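PDB 3M1R: formimidoylglutamase from Bacillus subtilis, which hydrolyses N-formimidoyl-L-glutamate to L-glutamate and formamide in histidine degradation, using two manganese ions per subunit. Local coordinates for residues I277-N282 / M316-F321; Q35-P40 / P119-L124; I132-I137 / F172-D177; D92-V97 / H104-Q109. All coordinates share one frame; numbering follows the deposited sequence.

Interaction 1: residues I277-N282 / M316-F321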
loop_
_atom_site.group_PDB
_atom_site.type_symbol
_atom_site.label_atom_id
_atom_site.label_comp_id
_atom_site.label_asym_id
_atom_site.label_seq_id
_atom_site.Cartn_x
_atom_site.Cartn_y
_atom_site.Cartn_z
ATOM N N ILE D 277 28.082 -22.669 10.721
ATOM C CA ILE D 277 28.029 -22.770 12.180
ATOM C C ILE D 277 27.174 -23.953 12.648
ATOM O O ILE D 277 27.522 -24.652 13.603
ATOM C CB ILE D 277 27.481 -21.479 12.807
ATOM C CG1 ILE D 277 28.494 -20.344 12.649
ATOM C CG2 ILE D 277 27.144 -21.710 14.268
ATOM C CD1 ILE D 277 27.889 -18.952 12.774
ATOM N N ALA D 278 26.062 -24.182 11.957
ATOM C CA ALA D 278 25.126 -25.232 12.332
ATOM C C ALA D 278 25.737 -26.637 12.296
ATOM O O ALA D 278 25.210 -27.560 12.923
ATOM C CB ALA D 278 23.893 -25.168 11.446
ATOM N N GLN D 279 26.838 -26.798 11.560
ATOM C CA GLN D 279 27.524 -28.091 11.445
ATOM C C GLN D 279 28.483 -28.355 12.594
ATOM O O GLN D 279 28.934 -29.482 12.791
ATOM C CB GLN D 279 28.331 -28.154 10.152
ATOM C CG GLN D 279 27.489 -28.178 8.909
ATOM C CD GLN D 279 28.333 -28.235 7.662
ATOM O OE1 GLN D 279 28.952 -27.247 7.277
ATOM N NE2 GLN D 279 28.376 -29.401 7.026
ATOM N N GLN D 280 28.809 -27.300 13.328
ATOM C CA GLN D 280 29.808 -27.361 14.377
ATOM C C GLN D 280 29.266 -28.150 15.567
ATOM O O GLN D 280 28.061 -28.376 15.668
ATOM C CB GLN D 280 30.241 -25.937 14.764
ATOM C CG GLN D 280 31.712 -25.634 14.458
ATOM C CD GLN D 280 32.053 -25.690 12.976
ATOM O OE1 GLN D 280 33.219 -25.765 12.603
ATOM N NE2 GLN D 280 31.038 -25.650 12.129
ATOM N N PRO D 281 30.157 -28.600 16.462
ATOM C CA PRO D 281 29.706 -29.434 17.583
ATOM C C PRO D 281 28.962 -28.650 18.671
ATOM O O PRO D 281 29.325 -27.529 18.987
ATOM C CB PRO D 281 31.021 -30.013 18.158
ATOM C CG PRO D 281 32.080 -29.721 17.136
ATOM C CD PRO D 281 31.623 -28.497 16.394
ATOM N N ASN D 282 27.920 -29.261 19.221
ATOM C CA ASN D 282 27.215 -28.760 20.390
ATOM C C ASN D 282 26.481 -27.432 20.158
ATOM O O ASN D 282 26.404 -26.573 21.048
ATOM C CB ASN D 282 28.153 -28.706 21.603
ATOM C CG ASN D 282 28.818 -30.066 21.893
ATOM O OD1 ASN D 282 30.048 -30.183 21.899
ATOM N ND2 ASN D 282 27.998 -31.093 22.124
HETATM N N MSE D 316 22.698 -28.874 10.465
HETATM C CA MSE D 316 22.558 -29.910 11.481
HETATM C C MSE D 316 22.528 -31.316 10.864
HETATM O O MSE D 316 23.189 -32.227 11.365
HETATM C CB MSE D 316 21.335 -29.660 12.363
HETATM C CG MSE D 316 21.411 -28.336 13.134
HETATM SE SE MSE D 316 19.716 -27.843 13.939
HETATM C CE MSE D 316 19.753 -29.122 15.414
ATOM N N LYS D 317 21.782 -31.482 9.773
ATOM C CA LYS D 317 21.707 -32.769 9.090
ATOM C C LYS D 317 23.086 -33.199 8.583
ATOM O O LYS D 317 23.387 -34.380 8.495
ATOM C CB LYS D 317 20.685 -32.736 7.941
ATOM C CG LYS D 317 20.560 -34.054 7.178
ATOM C CD LYS D 317 19.128 -34.589 7.118
ATOM C CE LYS D 317 19.103 -36.011 6.531
ATOM N NZ LYS D 317 17.735 -36.535 6.212
ATOM N N LEU D 318 23.918 -32.218 8.280
ATOM C CA LEU D 318 25.227 -32.440 7.693
ATOM C C LEU D 318 26.302 -32.728 8.739
ATOM O O LEU D 318 27.332 -33.319 8.425
ATOM C CB LEU D 318 25.626 -31.185 6.922
ATOM C CG LEU D 318 26.260 -31.359 5.549
ATOM C CD1 LEU D 318 26.008 -32.760 4.996
ATOM C CD2 LEU D 318 25.724 -30.287 4.607
ATOM N N SER D 319 26.077 -32.290 9.975
ATOM C CA SER D 319 27.117 -32.366 10.993
ATOM C C SER D 319 27.365 -33.797 11.461
ATOM O O SER D 319 26.426 -34.571 11.608
ATOM C CB SER D 319 26.782 -31.471 12.188
ATOM O OG SER D 319 26.478 -32.223 13.345
ATOM N N PRO D 320 28.641 -34.135 11.700
ATOM C CA PRO D 320 29.119 -35.436 12.196
ATOM C C PRO D 320 28.725 -35.695 13.645
ATOM O O PRO D 320 28.780 -36.835 14.098
ATOM C CB PRO D 320 30.646 -35.304 12.133
ATOM C CG PRO D 320 30.924 -34.129 11.261
ATOM C CD PRO D 320 29.750 -33.212 11.407
ATOM N N PHE D 321 28.331 -34.642 14.358
ATOM C CA PHE D 321 28.226 -34.688 15.812
ATOM C C PHE D 321 26.837 -35.033 16.335
ATOM O O PHE D 321 26.704 -35.875 17.232
ATOM C CB PHE D 321 28.700 -33.361 16.395
ATOM C CG PHE D 321 30.031 -32.918 15.865
ATOM C CD1 PHE D 321 30.111 -31.932 14.901
ATOM C CD2 PHE D 321 31.209 -33.499 16.323
ATOM C CE1 PHE D 321 31.338 -31.514 14.402
ATOM C CE2 PHE D 321 32.443 -33.094 15.827
ATOM C CZ PHE D 321 32.506 -32.093 14.866
#
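Pro281 packs its CG over one face of the ring of Phe321, the last residue modelled, in a CH-pi contact. That CG stands 3.4 Å from the centroid of the Phe321 ring and 17° off the ring normal, shifted a little toward the rim. The other face of the same ring has Pro320 CB over its centre, 4.3 Å above the plane, which leaves the phenyl group between two prolines. In the ring plane, the backbone O of Gln279 meets the edge, 3.4 Å from Phe321 CD1, where the slightly positive ring edge probably attracts the carbonyl oxygen. That oxygen also touches Ser319 CB. Further along, the Gln279 side chain runs beside Leu318, pointing the same way. Gln279 CG lies beside the backbone N (chi1 -68°), 4.1 Å from Leu318 CB, and the extended chain beyond takes NE2 on to Leu318 CG at 3.2 Å. Ala278 CB and CG of selenomethionine Met316 make a wider apolar pair at 4.4 Å. The tail that carries Phe321 is shaped by an ST turn: Ser319, the first residue to leave helical geometry, accepts on OG a hydrogen bond from the backbone N of Phe321, 3.2 Å long. Behind Pro281 and Gln280 lies helix 222-234, touched through Gln234 and Leu230. The contact thus joins the C-terminal end of helix 267-278 and the turn beyond to the end of helix 300-318 and its tail, at the surface. No hydrogen bond crosses it, so packing and weakly polar C-H contacts hold the tail here.

Interaction 2: residues Q35-P40 / P119-L124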
loop_
_atom_site.group_PDB
_atom_site.type_symbol
_atom_site.label_atom_id
_atom_site.label_comp_id
_atom_site.label_asym_id
_atom_site.label_seq_id
_atom_site.Cartn_x
_atom_site.Cartn_y
_atom_site.Cartn_z
ATOM N N GLN D 35 4.900 -35.756 23.364
ATOM C CA GLN D 35 5.913 -36.776 23.053
ATOM C C GLN D 35 7.372 -36.303 23.095
ATOM O O GLN D 35 7.652 -35.105 23.067
ATOM C CB GLN D 35 5.601 -37.475 21.723
ATOM C CG GLN D 35 5.512 -36.557 20.528
ATOM C CD GLN D 35 4.083 -36.288 20.093
ATOM O OE1 GLN D 35 3.366 -35.523 20.725
ATOM N NE2 GLN D 35 3.670 -36.909 18.998
ATOM N N ASP D 36 8.291 -37.263 23.155
ATOM C CA ASP D 36 9.713 -36.984 23.369
ATOM C C ASP D 36 10.396 -36.264 22.211
ATOM O O ASP D 36 10.385 -36.735 21.073
ATOM C CB ASP D 36 10.470 -38.270 23.689
ATOM C CG ASP D 36 11.192 -38.197 25.019
ATOM O OD1 ASP D 36 11.797 -37.138 25.312
ATOM O OD2 ASP D 36 11.148 -39.195 25.772
ATOM N N ILE D 37 11.009 -35.128 22.521
ATOM C CA ILE D 37 11.636 -34.299 21.503
ATOM C C ILE D 37 13.073 -34.718 21.266
ATOM O O ILE D 37 13.909 -34.667 22.161
ATOM C CB ILE D 37 11.610 -32.816 21.885
ATOM C CG1 ILE D 37 10.219 -32.423 22.376
ATOM C CG2 ILE D 37 12.021 -31.954 20.702
ATOM C CD1 ILE D 37 10.193 -31.097 23.083
ATOM N N LYS D 38 13.347 -35.135 20.041
ATOM C CA LYS D 38 14.689 -35.507 19.648
ATOM C C LYS D 38 15.095 -34.573 18.521
ATOM O O LYS D 38 14.484 -34.572 17.453
ATOM C CB LYS D 38 14.704 -36.957 19.179
ATOM C CG LYS D 38 13.962 -37.916 20.114
ATOM C CD LYS D 38 13.501 -39.177 19.378
ATOM C CE LYS D 38 12.202 -38.952 18.600
ATOM N NZ LYS D 38 12.298 -37.877 17.561
ATOM N N GLY D 39 16.104 -33.752 18.782
ATOM C CA GLY D 39 16.623 -32.829 17.796
ATOM C C GLY D 39 15.877 -31.514 17.693
ATOM O O GLY D 39 15.262 -31.048 18.647
ATOM N N PRO D 40 15.925 -30.904 16.516
ATOM C CA PRO D 40 15.296 -29.600 16.263
ATOM C C PRO D 40 13.788 -29.646 16.462
ATOM O O PRO D 40 13.137 -30.635 16.106
ATOM C CB PRO D 40 15.605 -29.338 14.791
ATOM C CG PRO D 40 16.762 -30.235 14.466
ATOM C CD PRO D 40 16.617 -31.435 15.334
ATOM N N PRO D 119 16.244 -33.197 27.022
ATOM C CA PRO D 119 17.647 -32.785 26.902
ATOM C C PRO D 119 18.176 -32.907 25.485
ATOM O O PRO D 119 19.262 -32.398 25.203
ATOM C CB PRO D 119 18.383 -33.778 27.808
ATOM C CG PRO D 119 17.505 -34.979 27.828
ATOM C CD PRO D 119 16.100 -34.452 27.779
ATOM N N ASP D 120 17.432 -33.578 24.611
ATOM C CA ASP D 120 17.857 -33.694 23.230
ATOM C C ASP D 120 17.193 -32.658 22.325
ATOM O O ASP D 120 17.367 -32.699 21.109
ATOM C CB ASP D 120 17.593 -35.101 22.709
ATOM C CG ASP D 120 18.423 -36.149 23.434
ATOM O OD1 ASP D 120 17.842 -37.162 23.885
ATOM O OD2 ASP D 120 19.651 -35.951 23.568
ATOM N N TRP D 121 16.431 -31.738 22.912
ATOM C CA TRP D 121 15.821 -30.648 22.134
ATOM C C TRP D 121 16.835 -29.576 21.736
ATOM O O TRP D 121 17.615 -29.089 22.557
ATOM C CB TRP D 121 14.648 -30.017 22.888
ATOM C CG TRP D 121 14.028 -28.840 22.173
ATOM C CD1 TRP D 121 13.738 -28.746 20.840
ATOM C CD2 TRP D 121 13.611 -27.612 22.758
ATOM N NE1 TRP D 121 13.172 -27.539 20.561
ATOM C CE2 TRP D 121 13.079 -26.816 21.727
ATOM C CE3 TRP D 121 13.628 -27.101 24.064
ATOM C CZ2 TRP D 121 12.584 -25.545 21.947
ATOM C CZ3 TRP D 121 13.132 -25.835 24.287
ATOM C CH2 TRP D 121 12.620 -25.069 23.235
ATOM N N VAL D 122 16.834 -29.239 20.456
ATOM C CA VAL D 122 17.615 -28.121 19.950
ATOM C C VAL D 122 16.631 -27.082 19.446
ATOM O O VAL D 122 16.032 -27.258 18.396
ATOM C CB VAL D 122 18.516 -28.552 18.790
ATOM C CG1 VAL D 122 19.290 -27.350 18.247
ATOM C CG2 VAL D 122 19.454 -29.661 19.241
ATOM N N PRO D 123 16.440 -26.005 20.216
ATOM C CA PRO D 123 15.435 -24.990 19.888
ATOM C C PRO D 123 15.643 -24.264 18.551
ATOM O O PRO D 123 16.746 -23.839 18.231
ATOM C CB PRO D 123 15.548 -24.001 21.051
ATOM C CG PRO D 123 16.037 -24.834 22.198
ATOM C CD PRO D 123 16.993 -25.822 21.572
ATOM N N LEU D 124 14.563 -24.153 17.780
ATOM C CA LEU D 124 14.489 -23.240 16.653
ATOM C C LEU D 124 13.508 -22.180 17.099
ATOM O O LEU D 124 12.298 -22.366 16.998
ATOM C CB LEU D 124 13.989 -23.940 15.383
ATOM C CG LEU D 124 15.051 -24.686 14.551
ATOM C CD1 LEU D 124 15.901 -25.573 15.428
ATOM C CD2 LEU D 124 14.425 -25.497 13.433
#
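Gly39 is held through both its backbone polar atoms by Asp120 and Val122, in the pattern of two adjacent parallel strands of the arginase-fold sheet. Its N donates to Asp120 O at 2.8 Å, with an N-H...O angle of 145°. Its O accepts from Val122 N at 3.0 Å, and this bond is nearly straight at 172°. Gly39 therefore straddles Trp121, bonding to the residues before and after it, and is itself bridged to Trp121. With positive phi it takes a conformation that a side chain would resist, because a CB there would run into Pro40 CD. One residue on, proline has no N-H to give, and Pro40 approaches through its CA, which makes a C-H...O contact of 3.3 Å with Val122 O. On the Trp121 side of the sheet the two side chains run side by side: Trp121 CG is anti to the backbone N (chi1 177°), as is Ile37 CG2, which packs 3.6 Å from Trp121 CD1. Trp121 NE1 donates a hydrogen bond to Ala41 O, and the ring lies against helix 100-117 at Met111, Leu114 and Leu115. On the other side, Pro40 and Val122 meet Met316 of helix 300-318, so helices cover the sheet on both sides. There Pro40 CB also reaches Leu124 CD1 at 3.8 Å. Within the second segment, Pro123 CG sits 3.4 Å above one face of the Trp121 ring, offset toward its rim.

Interaction 3: residues I132-I137 / F172-D177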
loop_
_atom_site.group_PDB
_atom_site.type_symbol
_atom_site.label_atom_id
_atom_site.label_comp_id
_atom_site.label_asym_id
_atom_site.label_seq_id
_atom_site.Cartn_x
_atom_site.Cartn_y
_atom_site.Cartn_z
ATOM N N ILE D 132 14.051 -10.802 23.666
ATOM C CA ILE D 132 13.853 -12.183 24.118
ATOM C C ILE D 132 15.168 -12.916 24.332
ATOM O O ILE D 132 15.198 -13.943 25.002
ATOM C CB ILE D 132 12.958 -13.027 23.150
ATOM C CG1 ILE D 132 13.741 -13.471 21.911
ATOM C CG2 ILE D 132 11.708 -12.243 22.744
ATOM C CD1 ILE D 132 13.008 -14.517 21.050
ATOM N N SER D 133 16.249 -12.393 23.759
ATOM C CA SER D 133 17.544 -13.070 23.812
ATOM C C SER D 133 18.089 -13.198 25.223
ATOM O O SER D 133 18.917 -14.079 25.514
ATOM C CB SER D 133 18.567 -12.375 22.912
ATOM O OG SER D 133 18.169 -12.458 21.557
ATOM N N TYR D 134 17.631 -12.332 26.115
ATOM C CA TYR D 134 18.040 -12.474 27.497
ATOM C C TYR D 134 17.476 -13.759 28.083
ATOM O O TYR D 134 18.220 -14.578 28.620
ATOM C CB TYR D 134 17.592 -11.294 28.344
ATOM C CG TYR D 134 17.736 -11.566 29.815
ATOM C CD1 TYR D 134 18.947 -11.349 30.464
ATOM C CD2 TYR D 134 16.664 -12.042 30.560
ATOM C CE1 TYR D 134 19.085 -11.591 31.817
ATOM C CE2 TYR D 134 16.794 -12.289 31.928
ATOM C CZ TYR D 134 18.009 -12.068 32.541
ATOM O OH TYR D 134 18.151 -12.314 33.884
ATOM N N SER D 135 16.160 -13.939 27.984
ATOM C CA SER D 135 15.525 -15.112 28.587
ATOM C C SER D 135 15.916 -16.449 27.919
ATOM O O SER D 135 16.081 -17.461 28.595
ATOM C CB SER D 135 14.000 -14.950 28.639
ATOM O OG SER D 135 13.621 -13.864 29.474
ATOM N N THR D 136 16.061 -16.457 26.600
ATOM C CA THR D 136 16.345 -17.709 25.902
ATOM C C THR D 136 17.744 -18.210 26.241
ATOM O O THR D 136 17.913 -19.340 26.684
ATOM C CB THR D 136 16.209 -17.546 24.390
ATOM O OG1 THR D 136 16.879 -16.346 23.997
ATOM C CG2 THR D 136 14.760 -17.440 24.017
ATOM N N ILE D 137 18.738 -17.350 26.042
ATOM C CA ILE D 137 20.126 -17.653 26.373
ATOM C C ILE D 137 20.339 -18.029 27.837
ATOM O O ILE D 137 21.033 -18.994 28.140
ATOM C CB ILE D 137 21.044 -16.495 25.975
ATOM C CG1 ILE D 137 21.052 -16.361 24.454
ATOM C CG2 ILE D 137 22.436 -16.728 26.481
ATOM C CD1 ILE D 137 21.797 -15.160 23.942
ATOM N N PHE D 172 21.949 -8.045 25.889
ATOM C CA PHE D 172 23.323 -8.463 26.131
ATOM C C PHE D 172 24.013 -7.748 27.290
ATOM O O PHE D 172 24.935 -8.300 27.898
ATOM C CB PHE D 172 24.150 -8.419 24.850
ATOM C CG PHE D 172 23.766 -9.474 23.884
ATOM C CD1 PHE D 172 22.889 -9.196 22.849
ATOM C CD2 PHE D 172 24.230 -10.770 24.042
ATOM C CE1 PHE D 172 22.518 -10.190 21.981
ATOM C CE2 PHE D 172 23.858 -11.757 23.175
ATOM C CZ PHE D 172 23.003 -11.476 22.153
ATOM N N ARG D 173 23.556 -6.545 27.615
ATOM C CA ARG D 173 24.023 -5.891 28.834
ATOM C C ARG D 173 23.536 -6.687 30.043
ATOM O O ARG D 173 24.278 -6.909 30.998
ATOM C CB ARG D 173 23.532 -4.441 28.914
ATOM C CG ARG D 173 24.253 -3.597 29.972
ATOM C CD ARG D 173 23.880 -2.117 29.868
ATOM N NE ARG D 173 24.817 -1.285 30.614
ATOM C CZ ARG D 173 25.689 -0.452 30.055
ATOM N NH1 ARG D 173 26.503 0.265 30.819
ATOM N NH2 ARG D 173 25.740 -0.328 28.736
ATOM N N ARG D 174 22.280 -7.118 29.992
ATOM C CA ARG D 174 21.718 -7.920 31.061
ATOM C C ARG D 174 22.494 -9.223 31.193
ATOM O O ARG D 174 22.850 -9.619 32.299
ATOM C CB ARG D 174 20.235 -8.194 30.821
ATOM C CG ARG D 174 19.317 -7.152 31.446
ATOM C CD ARG D 174 17.848 -7.517 31.280
ATOM N NE ARG D 174 17.021 -6.857 32.287
ATOM C CZ ARG D 174 16.810 -7.339 33.510
ATOM N NH1 ARG D 174 17.363 -8.488 33.879
ATOM N NH2 ARG D 174 16.043 -6.671 34.363
ATOM N N LEU D 175 22.764 -9.879 30.065
ATOM C CA LEU D 175 23.517 -11.126 30.088
ATOM C C LEU D 175 24.925 -10.907 30.654
ATOM O O LEU D 175 25.317 -11.587 31.591
ATOM C CB LEU D 175 23.563 -11.767 28.693
ATOM C CG LEU D 175 22.231 -12.295 28.164
ATOM C CD1 LEU D 175 22.233 -12.371 26.646
ATOM C CD2 LEU D 175 21.882 -13.647 28.768
ATOM N N LEU D 176 25.675 -9.955 30.097
ATOM C CA LEU D 176 27.033 -9.666 30.581
ATOM C C LEU D 176 27.087 -9.260 32.060
ATOM O O LEU D 176 27.863 -9.821 32.852
ATOM C CB LEU D 176 27.692 -8.578 29.733
ATOM C CG LEU D 176 28.560 -9.013 28.555
ATOM C CD1 LEU D 176 28.676 -10.513 28.505
ATOM C CD2 LEU D 176 28.002 -8.496 27.269
ATOM N N ASP D 177 26.259 -8.288 32.433
ATOM C CA ASP D 177 26.246 -7.791 33.806
ATOM C C ASP D 177 25.965 -8.911 34.809
ATOM O O ASP D 177 26.590 -8.978 35.868
ATOM C CB ASP D 177 25.227 -6.655 33.969
ATOM C CG ASP D 177 25.729 -5.324 33.405
ATOM O OD1 ASP D 177 26.943 -5.207 33.133
ATOM O OD2 ASP D 177 24.912 -4.385 33.250
#
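Tyr134 holds CG anti to its backbone N (chi1 167°), and from there the ring extends beside Arg174, whose chain is extended from CG to NE. The arginine's aliphatic part does the touching: CB comes to 3.4 Å from Tyr134 CD1, and CD lies over one face of the ring, toward the rim. The guanidinium plane is turned 72° from that of the ring, and with Arg174 CZ 5.2 Å from the Tyr134 centroid any cation-pi attraction is weak at most. Both polar ends instead converge on Glu178: Arg174 NH1 forms a salt bridge with it, and Tyr134 OH a hydrogen bond. A leucine in place of Tyr134 would probably leave Glu178 without its phenol partner and Arg174 without the ring surface beneath its chain. Deeper in, Leu175 inserts its two methyls against the facing helix, CD2 at 3.9 Å from Ile137 CG2 and CD1 near the backbone O of Ser133. Ile137 CD1 approaches Phe172 CE2 at 4.1 Å, the two side chains crossing at about a right angle. The axes of the short helical segments 133-137 and 172-177 come within 9.2 Å, their N-to-C directions 42° apart. Near the metal site, Phe172 packs on Asp157, a calcium ligand, and Ser133 OG forms a hydrogen bond with Glu287. Ile137 and Phe172 both pack on Val149 of strand 147-152, joining two helices of this alpha/beta fold to the sheet, while Ser135 and Thr136 meet Ile107 of helix 100-117.

Interaction 4: residues D92-V97 / H104-Q109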
loop_
_atom_site.group_PDB
_atom_site.type_symbol
_atom_site.label_atom_id
_atom_site.label_comp_id
_atom_site.label_asym_id
_atom_site.label_seq_id
_atom_site.Cartn_x
_atom_site.Cartn_y
_atom_site.Cartn_z
ATOM N N ASP D 92 3.528 -21.647 20.988
ATOM C CA ASP D 92 4.041 -20.325 21.294
ATOM C C ASP D 92 4.127 -20.151 22.815
ATOM O O ASP D 92 3.257 -20.616 23.567
ATOM C CB ASP D 92 3.124 -19.247 20.719
ATOM C CG ASP D 92 3.247 -19.101 19.206
ATOM O OD1 ASP D 92 4.281 -19.504 18.632
ATOM O OD2 ASP D 92 2.305 -18.548 18.598
ATOM N N ILE D 93 5.177 -19.475 23.264
ATOM C CA ILE D 93 5.271 -19.119 24.658
ATOM C C ILE D 93 4.280 -18.029 24.925
ATOM O O ILE D 93 4.234 -17.027 24.209
ATOM C CB ILE D 93 6.662 -18.652 25.024
ATOM C CG1 ILE D 93 7.642 -19.799 24.806
ATOM C CG2 ILE D 93 6.691 -18.198 26.476
ATOM C CD1 ILE D 93 9.077 -19.382 24.818
ATOM N N ASP D 94 3.462 -18.229 25.950
ATOM C CA ASP D 94 2.445 -17.246 26.298
ATOM C C ASP D 94 3.056 -15.885 26.644
ATOM O O ASP D 94 4.001 -15.791 27.426
ATOM C CB ASP D 94 1.591 -17.746 27.455
ATOM C CG ASP D 94 0.572 -16.732 27.886
ATOM O OD1 ASP D 94 -0.447 -16.588 27.184
ATOM O OD2 ASP D 94 0.801 -16.062 28.911
ATOM N N ILE D 95 2.507 -14.826 26.063
ATOM C CA ILE D 95 3.025 -13.492 26.310
ATOM C C ILE D 95 1.966 -12.644 27.005
ATOM O O ILE D 95 0.814 -12.588 26.570
ATOM C CB ILE D 95 3.453 -12.795 24.997
ATOM C CG1 ILE D 95 4.513 -13.615 24.265
ATOM C CG2 ILE D 95 3.953 -11.362 25.278
ATOM C CD1 ILE D 95 5.749 -13.900 25.083
ATOM N N HIS D 96 2.352 -11.981 28.086
ATOM C CA HIS D 96 1.416 -11.110 28.780
ATOM C C HIS D 96 1.072 -9.878 27.947
ATOM O O HIS D 96 1.964 -9.157 27.490
ATOM C CB HIS D 96 1.984 -10.661 30.115
ATOM C CG HIS D 96 0.949 -10.111 31.036
ATOM N ND1 HIS D 96 0.815 -10.531 32.341
ATOM C CD2 HIS D 96 -0.032 -9.200 30.829
ATOM C CE1 HIS D 96 -0.189 -9.885 32.906
ATOM N NE2 HIS D 96 -0.721 -9.074 32.010
ATOM N N VAL D 97 -0.221 -9.634 27.753
ATOM C CA VAL D 97 -0.660 -8.453 27.015
ATOM C C VAL D 97 -0.001 -7.187 27.576
ATOM O O VAL D 97 0.459 -6.332 26.822
ATOM C CB VAL D 97 -2.195 -8.272 27.069
ATOM C CG1 VAL D 97 -2.615 -7.063 26.222
ATOM C CG2 VAL D 97 -2.911 -9.540 26.612
ATOM N N HIS D 104 8.887 -12.048 30.045
ATOM C CA HIS D 104 10.233 -12.596 30.097
ATOM C C HIS D 104 10.335 -13.813 31.003
ATOM O O HIS D 104 11.010 -14.787 30.654
ATOM C CB HIS D 104 11.248 -11.530 30.496
ATOM C CG HIS D 104 11.728 -10.715 29.341
ATOM N ND1 HIS D 104 12.747 -11.132 28.510
ATOM C CD2 HIS D 104 11.316 -9.517 28.863
ATOM C CE1 HIS D 104 12.942 -10.222 27.572
ATOM N NE2 HIS D 104 12.089 -9.232 27.766
ATOM N N HIS D 105 9.660 -13.774 32.148
ATOM C CA HIS D 105 9.647 -14.941 33.030
ATOM C C HIS D 105 8.962 -16.141 32.371
ATOM O O HIS D 105 9.432 -17.277 32.491
ATOM C CB HIS D 105 9.002 -14.617 34.371
ATOM C CG HIS D 105 9.849 -13.744 35.244
ATOM N ND1 HIS D 105 9.498 -12.454 35.575
ATOM C CD2 HIS D 105 11.045 -13.973 35.839
ATOM C CE1 HIS D 105 10.433 -11.928 36.346
ATOM N NE2 HIS D 105 11.383 -12.829 36.521
ATOM N N HIS D 106 7.856 -15.893 31.672
ATOM C CA HIS D 106 7.225 -16.953 30.900
ATOM C C HIS D 106 8.276 -17.625 30.023
ATOM O O HIS D 106 8.401 -18.854 30.002
ATOM C CB HIS D 106 6.124 -16.396 30.016
ATOM C CG HIS D 106 4.931 -15.913 30.766
ATOM N ND1 HIS D 106 4.805 -16.046 32.136
ATOM C CD2 HIS D 106 3.800 -15.304 30.346
ATOM C CE1 HIS D 106 3.659 -15.536 32.521
ATOM N NE2 HIS D 106 3.019 -15.076 31.458
ATOM N N ILE D 107 9.041 -16.801 29.312
ATOM C CA ILE D 107 10.036 -17.302 28.374
ATOM C C ILE D 107 11.108 -18.115 29.072
ATOM O O ILE D 107 11.408 -19.234 28.660
ATOM C CB ILE D 107 10.694 -16.159 27.585
ATOM C CG1 ILE D 107 9.614 -15.346 26.844
ATOM C CG2 ILE D 107 11.746 -16.717 26.639
ATOM C CD1 ILE D 107 10.118 -14.076 26.160
ATOM N N PHE D 108 11.683 -17.565 30.138
ATOM C CA PHE D 108 12.739 -18.274 30.825
ATOM C C PHE D 108 12.252 -19.590 31.417
ATOM O O PHE D 108 12.950 -20.591 31.354
ATOM C CB PHE D 108 13.390 -17.435 31.919
ATOM C CG PHE D 108 14.375 -18.216 32.740
ATOM C CD1 PHE D 108 14.133 -18.485 34.077
ATOM C CD2 PHE D 108 15.515 -18.734 32.154
ATOM C CE1 PHE D 108 15.033 -19.225 34.829
ATOM C CE2 PHE D 108 16.421 -19.479 32.896
ATOM C CZ PHE D 108 16.181 -19.729 34.236
ATOM N N GLN D 109 11.056 -19.589 31.993
ATOM C CA GLN D 109 10.562 -20.770 32.709
ATOM C C GLN D 109 10.212 -21.896 31.768
ATOM O O GLN D 109 10.476 -23.063 32.063
ATOM C CB GLN D 109 9.306 -20.438 33.500
ATOM C CG GLN D 109 9.535 -19.898 34.879
ATOM C CD GLN D 109 8.221 -19.659 35.584
ATOM O OE1 GLN D 109 7.838 -18.516 35.838
ATOM N NE2 GLN D 109 7.505 -20.741 35.881
#
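His106 and Ile107 of helix 100-117 do the touching, against the end of strand 87-93 and the loop that follows it. His106 comes first and carries most of the contact. Its CG lies beside the backbone N (chi1 -69°), which places it 3.5 Å from Asp94 O; this oxygen lies near the ring plane, at the edge, 3.0 Å from His106 CD2. The Asp94 side chain runs alongside the imidazole and points the same way, its OD2 at 3.4 Å from His106 CD2; the carboxylate plane is turned 41° from that of the ring. The approaches to CD2 are C-H contacts; Asp94 OD2 is also 3.5 Å from His106 NE2, and no hydrogen bond joins the segments. The His106 ring also stacks with Phe9 of a second subunit. An alanine in place of His106 would probably leave Phe9 of that subunit without its stacking partner and open a gap beside the Asp94 carboxylate. Ile107 follows with apolar side-chain contacts. Its CG1 lies 4.1 Å from Ile93 CG2, the side chains crossing at about a right angle, and 4.5 Å from Ile95 CD1. Ile93 CG2 also sits 3.9 Å from Ile107 N, against the helix backbone. The arrangement is the strand-to-helix turn of a beta-alpha unit, with the helix folded back on its own strand. Ile93 and Ile107 both pack on Val45 of strand 39-45, and Phe108 touches Ala139 of helix 133-141. Asp92 and Ile93 pair antiparallel with a strand of the second subunit, continuing the sheet across that interface.

How the interactions relate
From the N terminus, interaction 2 opens at 35-40 and closes only at 119-124, pairing strands 39-45 and 121-127. Interaction 4 lies wholly within that span, joining strand 87-93, the neighbour of 39-45, to helix 100-117. Interaction 3 then closes a loop of its own between helices 133-141 and 171-178, and interaction 1 follows last, joining the end of helix 267-278 to the C-terminal tail. No two cross. Interactions 1 and 2 touch where Met316 CE meets Pro40 CG at 3.3 Å, and interactions 3 and 4 where Ser135 OG probably bonds to His104 O. Interactions 1 and 4 are farthest apart, their centres about 29 Å distant.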